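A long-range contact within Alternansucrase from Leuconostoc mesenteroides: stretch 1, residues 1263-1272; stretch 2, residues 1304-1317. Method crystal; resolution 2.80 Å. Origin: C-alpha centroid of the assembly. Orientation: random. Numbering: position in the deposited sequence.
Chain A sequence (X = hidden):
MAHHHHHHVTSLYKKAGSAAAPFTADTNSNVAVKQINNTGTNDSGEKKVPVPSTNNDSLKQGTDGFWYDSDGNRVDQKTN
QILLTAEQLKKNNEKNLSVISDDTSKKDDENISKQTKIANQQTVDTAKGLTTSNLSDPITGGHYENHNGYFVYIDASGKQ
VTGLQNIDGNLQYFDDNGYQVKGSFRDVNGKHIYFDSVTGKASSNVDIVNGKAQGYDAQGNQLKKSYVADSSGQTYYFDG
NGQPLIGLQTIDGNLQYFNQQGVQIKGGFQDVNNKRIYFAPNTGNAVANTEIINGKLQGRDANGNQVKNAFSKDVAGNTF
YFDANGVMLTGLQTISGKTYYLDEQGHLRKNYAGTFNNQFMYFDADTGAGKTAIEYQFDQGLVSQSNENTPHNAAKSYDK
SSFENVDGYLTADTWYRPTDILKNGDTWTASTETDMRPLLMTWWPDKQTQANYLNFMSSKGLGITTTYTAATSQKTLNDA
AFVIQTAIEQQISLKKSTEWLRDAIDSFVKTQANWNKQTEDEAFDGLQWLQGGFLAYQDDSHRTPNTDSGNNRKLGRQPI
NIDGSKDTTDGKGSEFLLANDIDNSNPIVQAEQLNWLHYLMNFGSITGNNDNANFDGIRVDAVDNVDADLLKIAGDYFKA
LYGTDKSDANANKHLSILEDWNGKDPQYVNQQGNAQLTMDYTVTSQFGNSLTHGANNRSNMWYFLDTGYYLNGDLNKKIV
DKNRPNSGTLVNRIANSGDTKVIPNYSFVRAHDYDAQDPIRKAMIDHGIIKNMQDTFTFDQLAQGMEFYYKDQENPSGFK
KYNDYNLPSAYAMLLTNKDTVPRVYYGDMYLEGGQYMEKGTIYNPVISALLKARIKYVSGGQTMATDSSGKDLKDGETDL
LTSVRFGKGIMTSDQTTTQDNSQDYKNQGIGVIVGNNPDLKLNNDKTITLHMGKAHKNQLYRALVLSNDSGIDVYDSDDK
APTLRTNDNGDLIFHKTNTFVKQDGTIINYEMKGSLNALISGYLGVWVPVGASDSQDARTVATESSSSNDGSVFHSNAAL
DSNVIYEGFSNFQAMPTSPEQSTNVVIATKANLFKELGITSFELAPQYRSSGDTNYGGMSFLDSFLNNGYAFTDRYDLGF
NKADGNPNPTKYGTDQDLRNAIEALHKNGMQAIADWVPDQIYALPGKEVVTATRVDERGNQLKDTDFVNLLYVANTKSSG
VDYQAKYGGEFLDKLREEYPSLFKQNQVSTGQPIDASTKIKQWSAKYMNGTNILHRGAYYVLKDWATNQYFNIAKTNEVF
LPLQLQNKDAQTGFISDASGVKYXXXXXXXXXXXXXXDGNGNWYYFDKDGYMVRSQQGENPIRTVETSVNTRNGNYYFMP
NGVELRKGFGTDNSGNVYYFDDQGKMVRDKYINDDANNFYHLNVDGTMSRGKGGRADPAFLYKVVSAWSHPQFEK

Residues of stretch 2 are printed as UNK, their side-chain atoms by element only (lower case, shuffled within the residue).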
# COMPACT_ATOMS: atom_id res chain seq x y z
N LYS A 1263 28.40 -14.11 -8.98
CA LYS A 1263 28.62 -15.30 -8.19
C LYS A 1263 28.94 -16.47 -9.10
O LYS A 1263 28.49 -16.50 -10.24
CB LYS A 1263 27.33 -15.54 -7.41
CG LYS A 1263 27.28 -16.66 -6.39
CD LYS A 1263 25.85 -17.17 -6.28
CE LYS A 1263 25.53 -18.00 -5.05
NZ LYS A 1263 24.18 -18.63 -5.22
N ASP A 1264 29.74 -17.40 -8.61
CA ASP A 1264 30.03 -18.63 -9.30
C ASP A 1264 29.07 -19.70 -8.81
O ASP A 1264 28.97 -19.92 -7.60
CB ASP A 1264 31.45 -19.07 -9.00
CG ASP A 1264 31.72 -20.48 -9.44
OD1 ASP A 1264 31.56 -20.77 -10.64
OD2 ASP A 1264 32.07 -21.31 -8.58
N TRP A 1265 28.34 -20.35 -9.72
CA TRP A 1265 27.28 -21.27 -9.30
C TRP A 1265 27.85 -22.48 -8.63
O TRP A 1265 27.21 -23.08 -7.76
CB TRP A 1265 26.39 -21.70 -10.45
CG TRP A 1265 25.70 -20.58 -11.16
CD1 TRP A 1265 25.80 -20.28 -12.48
CD2 TRP A 1265 24.83 -19.62 -10.60
NE1 TRP A 1265 25.04 -19.19 -12.79
CE2 TRP A 1265 24.44 -18.75 -11.65
CE3 TRP A 1265 24.31 -19.41 -9.33
CZ2 TRP A 1265 23.56 -17.68 -11.46
CZ3 TRP A 1265 23.43 -18.33 -9.14
CH2 TRP A 1265 23.07 -17.49 -10.21
N ALA A 1266 29.05 -22.86 -9.03
CA ALA A 1266 29.65 -24.12 -8.63
C ALA A 1266 30.06 -24.17 -7.16
O ALA A 1266 29.78 -25.14 -6.46
CB ALA A 1266 30.84 -24.40 -9.50
N THR A 1267 30.74 -23.11 -6.73
CA THR A 1267 31.22 -22.99 -5.36
C THR A 1267 30.35 -22.09 -4.50
O THR A 1267 30.47 -22.11 -3.29
CB THR A 1267 32.60 -22.38 -5.37
OG1 THR A 1267 32.57 -21.15 -6.09
CG2 THR A 1267 33.58 -23.30 -6.05
N ASN A 1268 29.45 -21.34 -5.15
CA ASN A 1268 28.59 -20.33 -4.52
C ASN A 1268 29.35 -19.17 -3.86
O ASN A 1268 28.78 -18.44 -3.09
CB ASN A 1268 27.62 -20.97 -3.55
CG ASN A 1268 26.66 -21.91 -4.25
OD1 ASN A 1268 25.84 -21.49 -5.09
ND2 ASN A 1268 26.71 -23.19 -3.88
N GLN A 1269 30.61 -18.98 -4.23
CA GLN A 1269 31.41 -17.88 -3.74
C GLN A 1269 31.24 -16.69 -4.68
O GLN A 1269 31.13 -16.85 -5.89
CB GLN A 1269 32.88 -18.29 -3.68
CG GLN A 1269 33.80 -17.25 -3.05
CD GLN A 1269 35.22 -17.72 -2.99
OE1 GLN A 1269 35.55 -18.82 -3.41
NE2 GLN A 1269 36.10 -16.86 -2.47
N TYR A 1270 31.21 -15.48 -4.11
CA TYR A 1270 31.01 -14.27 -4.90
C TYR A 1270 32.36 -13.75 -5.35
O TYR A 1270 33.34 -13.85 -4.62
CB TYR A 1270 30.27 -13.21 -4.10
CG TYR A 1270 28.76 -13.45 -3.90
CD1 TYR A 1270 28.28 -14.19 -2.82
CD2 TYR A 1270 27.81 -12.91 -4.77
CE1 TYR A 1270 26.93 -14.39 -2.62
CE2 TYR A 1270 26.46 -13.12 -4.57
CZ TYR A 1270 26.03 -13.85 -3.49
OH TYR A 1270 24.70 -14.07 -3.30
N PHE A 1271 32.44 -13.17 -6.53
CA PHE A 1271 33.73 -12.64 -6.99
C PHE A 1271 34.10 -11.41 -6.18
O PHE A 1271 33.25 -10.60 -5.82
CB PHE A 1271 33.70 -12.32 -8.50
CG PHE A 1271 33.29 -13.50 -9.35
CD1 PHE A 1271 34.06 -14.65 -9.34
CD2 PHE A 1271 32.12 -13.48 -10.09
CE1 PHE A 1271 33.68 -15.75 -10.08
CE2 PHE A 1271 31.74 -14.59 -10.83
CZ PHE A 1271 32.52 -15.71 -10.83
N ASN A 1272 35.39 -11.27 -5.88
CA ASN A 1272 35.89 -10.11 -5.16
C ASN A 1272 37.33 -9.76 -5.52
O ASN A 1272 38.13 -10.64 -5.81
CB ASN A 1272 35.76 -10.32 -3.64
CG ASN A 1272 35.71 -9.01 -2.87
OD1 ASN A 1272 36.73 -8.44 -2.53
ND2 ASN A 1272 34.51 -8.51 -2.62
N UNK A 1304 31.93 -28.60 -14.10
CA UNK A 1304 32.74 -27.41 -13.95
C UNK A 1304 32.00 -26.22 -14.57
O UNK A 1304 31.52 -26.30 -15.70
c UNK A 1304 36.05 -27.96 -13.09
c UNK A 1304 35.03 -28.50 -13.85
c UNK A 1304 36.76 -30.12 -12.39
c UNK A 1304 35.74 -30.71 -13.13
c UNK A 1304 34.10 -27.62 -14.62
c UNK A 1304 34.89 -29.90 -13.86
o UNK A 1304 37.62 -30.86 -11.64
c UNK A 1304 36.91 -28.76 -12.37
N UNK A 1305 31.94 -25.12 -13.83
CA UNK A 1305 31.24 -23.92 -14.28
C UNK A 1305 32.01 -23.16 -15.36
O UNK A 1305 33.17 -23.45 -15.60
o UNK A 1305 32.26 -22.66 -12.51
c UNK A 1305 31.01 -23.02 -13.09
N UNK A 1306 31.35 -22.17 -15.98
CA UNK A 1306 31.99 -21.37 -17.02
C UNK A 1306 33.26 -20.68 -16.51
O UNK A 1306 34.14 -20.37 -17.29
c UNK A 1306 31.03 -20.32 -17.60
c UNK A 1306 29.10 -20.09 -19.23
c UNK A 1306 29.94 -21.01 -18.38
c UNK A 1306 31.75 -19.36 -18.53
N UNK A 1307 33.34 -20.45 -15.21
CA UNK A 1307 34.50 -19.82 -14.62
C UNK A 1307 35.60 -20.81 -14.27
O UNK A 1307 36.67 -20.42 -13.79
o UNK A 1307 33.12 -18.06 -13.66
c UNK A 1307 34.08 -19.07 -13.35
N UNK A 1308 35.38 -22.08 -14.54
CA UNK A 1308 36.41 -23.09 -14.37
C UNK A 1308 36.51 -23.81 -13.05
O UNK A 1308 37.51 -24.45 -12.80
N UNK A 1309 35.48 -23.74 -12.21
CA UNK A 1309 35.56 -24.34 -10.86
C UNK A 1309 34.61 -25.51 -10.72
O UNK A 1309 33.58 -25.56 -11.38
c UNK A 1309 35.26 -23.32 -9.81
c UNK A 1309 35.70 -20.91 -10.40
c UNK A 1309 37.82 -19.87 -9.94
c UNK A 1309 36.52 -19.78 -10.44
c UNK A 1309 38.28 -21.06 -9.41
c UNK A 1309 36.16 -22.13 -9.87
o UNK A 1309 38.66 -18.79 -9.98
c UNK A 1309 37.45 -22.18 -9.38
N UNK A 1310 34.98 -26.48 -9.88
CA UNK A 1310 34.19 -27.67 -9.69
C UNK A 1310 32.98 -27.42 -8.82
O UNK A 1310 33.08 -26.73 -7.81
c UNK A 1310 35.03 -28.78 -9.07
c UNK A 1310 34.39 -30.16 -9.25
o UNK A 1310 36.22 -31.05 -8.02
n UNK A 1310 34.57 -32.48 -8.60
c UNK A 1310 35.14 -31.27 -8.57
N UNK A 1311 31.85 -28.00 -9.21
CA UNK A 1311 30.61 -27.90 -8.44
C UNK A 1311 30.69 -28.81 -7.23
O UNK A 1311 30.79 -30.02 -7.36
c UNK A 1311 29.41 -28.29 -9.31
N UNK A 1312 30.62 -28.22 -6.06
CA UNK A 1312 30.51 -28.96 -4.80
C UNK A 1312 29.45 -28.34 -3.93
O UNK A 1312 29.46 -27.13 -3.73
c UNK A 1312 31.83 -28.94 -4.00
c UNK A 1312 35.31 -30.38 -4.62
c UNK A 1312 34.20 -29.68 -3.85
n UNK A 1312 36.53 -30.59 -3.83
c UNK A 1312 33.00 -29.48 -4.75
N UNK A 1313 28.56 -29.19 -3.41
CA UNK A 1313 27.53 -28.77 -2.46
C UNK A 1313 26.71 -27.64 -3.07
O UNK A 1313 26.68 -26.53 -2.56
o UNK A 1313 27.56 -27.28 0.86
c UNK A 1313 28.18 -28.38 -1.14
o UNK A 1313 26.05 -28.61 -0.07
c UNK A 1313 27.18 -28.07 -0.04
N UNK A 1314 26.09 -27.93 -4.20
CA UNK A 1314 25.37 -26.93 -4.96
C UNK A 1314 24.44 -27.58 -5.97
O UNK A 1314 24.68 -28.69 -6.41
o UNK A 1314 25.62 -24.85 -6.13
c UNK A 1314 26.32 -26.00 -5.69
c UNK A 1314 26.91 -26.67 -6.90
N UNK A 1315 23.39 -26.86 -6.33
CA UNK A 1315 22.47 -27.30 -7.37
C UNK A 1315 22.90 -26.66 -8.69
O UNK A 1315 23.34 -25.53 -8.71
c UNK A 1315 19.06 -29.45 -4.25
c UNK A 1315 20.53 -27.60 -4.67
c UNK A 1315 19.55 -28.78 -6.48
c UNK A 1315 20.37 -27.77 -6.03
c UNK A 1315 18.89 -29.61 -5.60
c UNK A 1315 19.86 -28.43 -3.77
c UNK A 1315 21.05 -26.87 -7.02
N UNK A 1316 22.80 -27.39 -9.78
CA UNK A 1316 23.28 -26.94 -11.09
C UNK A 1316 22.25 -27.31 -12.14
O UNK A 1316 21.67 -28.42 -12.11
c UNK A 1316 24.61 -27.62 -11.48
c UNK A 1316 26.24 -25.76 -10.73
c UNK A 1316 24.99 -27.28 -12.92
c UNK A 1316 25.75 -27.20 -10.55
N UNK A 1317 22.02 -26.38 -13.05
CA UNK A 1317 21.07 -26.58 -14.13
C UNK A 1317 21.80 -26.69 -15.46
O UNK A 1317 22.62 -25.83 -15.77
o UNK A 1317 18.46 -23.28 -14.86
c UNK A 1317 20.09 -25.40 -14.20
c UNK A 1317 19.00 -25.57 -15.24
c UNK A 1317 18.12 -24.35 -15.41
o UNK A 1317 17.07 -24.48 -16.09
O HOH W 1 30.63 -19.42 -12.95

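Position 1304 carries one carbon and then a six-carbon ring bearing one oxygen; it points away from stretch 1 and touches nothing there. It is Tyr1304. Position 1305 has one carbon and one oxygen, and that oxygen lies 2.7 Å from OD1 of Asp1264, a hydrogen bond it donates. A two-atom side chain of this kind is serine, Ser1305, whose OG also weakly accepts from the backbone N of position 1309, at 3.4 Å.

At 1306, four carbons fork at the first, with one arm two carbons long, and stay out of contact: Ile1306. Position 1307 again has one carbon and one oxygen, the oxygen 3.7 Å from CZ of Phe1271, hence Ser1307. Its OG is 2.9 Å from water 1, which in turn donates to OD1 of Asp1264 at 2.8 Å. Position 1308 has no side-chain atoms and is Gly1308. With phi/psi of 92/15, a CB would be jammed against the preceding carbonyl O; the residue closes the type I turn begun at Ser1305, where Gly1308 N donates to Ser1305 O (2.8 Å).

Position 1309 shows one carbon and an oxygen-bearing six-carbon ring, with its CB 4.0 Å from OD2 of Asp1264: Tyr1309. Position 1310 has three carbons, the third holding one oxygen and one nitrogen, pointing away: Gln1310, which meets stretch 1 through its backbone O, 3.6 Å from CB of Ala1266. Position 1311 has a single carbon, 4.1 Å from CB of Ala1266: Ala1311. Position 1312, four carbons in a row ending in nitrogen, leads away at its tip and is Lys1312; its backbone N donates to O of Ala1266 (3.2 Å, 153°).

Position 1313 has two carbons, the second with two oxygens, and its side chain stays 6.1 Å or more from stretch 1: Asp1313, whose backbone O lies 3.6 Å from ND2 of Asn1268. At 1314 one carbon carries an oxygen and a carbon; the oxygen donates to O of Trp1265 at 2.9 Å, and the residue is Thr1314. Its OG1 also accepts a weak bond from ND2 of Asn1268 (3.0 Å, 141°). Position 1315, one carbon and an all-carbon ring, points away: Phe1315. At position 1316 four carbons fork at the first, one arm two carbons long, and the tip of that arm lies 4.1 Å from CB of Trp1265: Ile1316, the tip being CD1. Position 1317, three carbons ending in two oxygens, is Glu1317, without contact.

The contact buries 476 Å² and rests on polar anchors. Asp1264 is held in place as OD2 accepts from Thr1267 OG1 (2.5 Å) and N (2.9 Å), while OD1 receives Ser1305 OG and the water. Consecutive carbonyls of Trp1265 and Ala1266 receive Thr1314 and Lys1312, with Ala1266 CB and Ala1311 CB 4.1 Å apart beside the close backbone approach, Ala1266 CA to Ala1311 CA 3.9 Å.

Stretch 2, residues 1304-1317: YSISGYQAKDTFIE
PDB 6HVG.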